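Local coordinates for protein ACDH-11, isoform b (PDB 4Y9J) that belongs to the acyl-CoA dehydrogenase family of flavoproteins and binds flavin-adenine dinucleotide within a four-chain assembly, at residues 490-493 with 494-498. Numbering follows the deposited sequence.
Sequences KSKE and AVESA
K492 and E496, one turn apart on helix 486-512, which here has one buried and one exposed side, form an i to i+4 salt bridge, with NZ of K492 3.4 Å from OE2 of E496. The helix belongs to the C-terminal region characteristic of ACDH-11-like members of the acyl-CoA dehydrogenase family. The two side chains cross at a slant rather than lying alongside each other. In K492, CG stands anti to the backbone N (chi1 171°) and the chain stays extended until it bends at its last torsion; E496 takes the other course, with CG anti to its own carbonyl carbon (chi1 -77°). As a result the lysine stem passes over the carboxylate, and OE2 lies nearer to CE of K492, at 3.1 Å, than to the charged nitrogen. The methylene next to the ammonium group, probably polarised by it, thus shares in the approach. Nearer the backbone, CG of E496 rests 3.6 Å from O of K492, and that same oxygen accepts the N-H of E496 in a nearly straight bond (3.0 Å, 173° at the hydrogen). Both residues also touch L478 of helix 466-478, which places the ion pair at the border of the packed face.

S491, V495 and A498, all buried, line that face. V495 reaches I534 and I541 of helix 524-545 as well as C562 of helix 552-563, while the hydroxyl of S491 is satisfied within its own helix by O of K487. Across the turn, V495 N donates to O of S491 at 3.1 Å. One methyl branch of V495 also meets this acceptor, CG2 lying 3.4 Å from O of S491.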
ATOM      1  N   LYS B 490     -26.211  36.906 -38.424  1.00 71.03           N
ATOM      2  CA  LYS B 490     -26.045  35.570 -38.971  1.00 70.94           C
ATOM      3  C   LYS B 490     -26.334  34.521 -37.894  1.00 66.03           C
ATOM      4  O   LYS B 490     -26.959  33.484 -38.157  1.00 65.43           O
ATOM      5  CB  LYS B 490     -24.629  35.377 -39.491  1.00 74.04           C
ATOM      6  CG  LYS B 490     -24.399  35.915 -40.886  1.00 80.65           C
ATOM      7  CD  LYS B 490     -23.118  35.333 -41.490  1.00 86.44           C
ATOM      8  CE  LYS B 490     -21.944  36.295 -41.371  1.00 89.13           C
ATOM      9  NZ  LYS B 490     -22.017  37.326 -42.446  1.00 92.49           N
ATOM     10  N   SER B 491     -25.845  34.780 -36.692  1.00 62.93           N
ATOM     11  CA  SER B 491     -26.049  33.874 -35.585  1.00 60.17           C
ATOM     12  C   SER B 491     -27.519  33.676 -35.272  1.00 60.92           C
ATOM     13  O   SER B 491     -27.977  32.533 -35.125  1.00 58.45           O
ATOM     14  CB  SER B 491     -25.300  34.369 -34.341  1.00 59.89           C
ATOM     15  OG  SER B 491     -23.897  34.491 -34.590  1.00 59.46           O
ATOM     16  N   LYS B 492     -28.261  34.799 -35.173  1.00 63.43           N
ATOM     17  CA  LYS B 492     -29.709  34.753 -35.052  1.00 66.07           C
ATOM     18  C   LYS B 492     -30.386  33.931 -36.140  1.00 64.04           C
ATOM     19  O   LYS B 492     -31.276  33.124 -35.820  1.00 66.62           O
ATOM     20  CB  LYS B 492     -30.309  36.178 -34.995  1.00 72.53           C
ATOM     21  CG  LYS B 492     -31.841  36.196 -35.086  1.00 79.11           C
ATOM     22  CD  LYS B 492     -32.468  37.577 -35.195  1.00 84.98           C
ATOM     23  CE  LYS B 492     -33.930  37.509 -34.771  1.00 87.54           C
ATOM     24  NZ  LYS B 492     -34.816  38.312 -35.642  1.00 93.40           N
ATOM     25  N   GLU B 493     -29.986  34.112 -37.411  1.00 64.05           N
ATOM     26  CA  GLU B 493     -30.674  33.379 -38.478  1.00 66.14           C
ATOM     27  C   GLU B 493     -30.347  31.888 -38.388  1.00 62.36           C
ATOM     28  O   GLU B 493     -31.172  31.043 -38.726  1.00 62.10           O
ATOM     29  CB  GLU B 493     -30.309  33.907 -39.867  1.00 69.98           C
ATOM     30  CG  GLU B 493     -30.820  35.323 -40.071  1.00 75.59           C
ATOM     31  CD  GLU B 493     -30.212  36.051 -41.254  1.00 79.61           C
ATOM     32  OE1 GLU B 493     -29.319  35.517 -41.920  1.00 82.20           O
ATOM     33  OE2 GLU B 493     -30.637  37.176 -41.524  1.00 82.35           O
ATOM     34  N   ALA B 494     -29.156  31.561 -37.911  1.00 61.44           N
ATOM     35  CA  ALA B 494     -28.783  30.135 -37.683  1.00 57.93           C
ATOM     36  C   ALA B 494     -29.667  29.453 -36.598  1.00 57.15           C
ATOM     37  O   ALA B 494     -30.212  28.350 -36.787  1.00 55.24           O
ATOM     38  CB  ALA B 494     -27.326  30.052 -37.334  1.00 55.58           C
ATOM     39  N   VAL B 495     -29.860  30.146 -35.490  1.00 58.02           N
ATOM     40  CA  VAL B 495     -30.681  29.636 -34.413  1.00 56.17           C
ATOM     41  C   VAL B 495     -32.161  29.489 -34.869  1.00 58.92           C
ATOM     42  O   VAL B 495     -32.801  28.451 -34.656  1.00 57.90           O
ATOM     43  CB  VAL B 495     -30.564  30.570 -33.200  1.00 55.05           C
ATOM     44  CG1 VAL B 495     -31.551  30.144 -32.137  1.00 56.12           C
ATOM     45  CG2 VAL B 495     -29.172  30.563 -32.624  1.00 53.69           C
ATOM     46  N   GLU B 496     -32.703  30.516 -35.526  1.00 64.29           N
ATOM     47  CA  GLU B 496     -34.099  30.433 -36.050  1.00 66.58           C
ATOM     48  C   GLU B 496     -34.366  29.267 -36.988  1.00 66.50           C
ATOM     49  O   GLU B 496     -35.440  28.604 -36.959  1.00 70.72           O
ATOM     50  CB  GLU B 496     -34.530  31.730 -36.716  1.00 71.36           C
ATOM     51  CG  GLU B 496     -34.886  32.764 -35.669  1.00 73.64           C
ATOM     52  CD  GLU B 496     -35.095  34.131 -36.237  1.00 79.13           C
ATOM     53  OE1 GLU B 496     -34.764  34.359 -37.442  1.00 81.18           O
ATOM     54  OE2 GLU B 496     -35.628  34.963 -35.479  1.00 80.96           O
ATOM     55  N   SER B 497     -33.382  29.065 -37.840  1.00 63.66           N
ATOM     56  CA  SER B 497     -33.412  27.970 -38.829  1.00 66.05           C
ATOM     57  C   SER B 497     -33.388  26.598 -38.148  1.00 60.97           C
ATOM     58  O   SER B 497     -34.154  25.696 -38.507  1.00 59.87           O
ATOM     59  CB  SER B 497     -32.204  28.059 -39.741  1.00 66.59           C
ATOM     60  OG  SER B 497     -32.321  27.093 -40.753  1.00 68.01           O
ATOM     61  N   ALA B 498     -32.526  26.473 -37.153  1.00 57.76           N
ATOM     62  CA  ALA B 498     -32.406  25.216 -36.427  1.00 55.50           C
ATOM     63  C   ALA B 498     -33.663  24.966 -35.613  1.00 57.10           C
ATOM     64  O   ALA B 498     -34.165  23.849 -35.561  1.00 56.50           O
ATOM     65  CB  ALA B 498     -31.174  25.219 -35.546  1.00 54.67           C
TER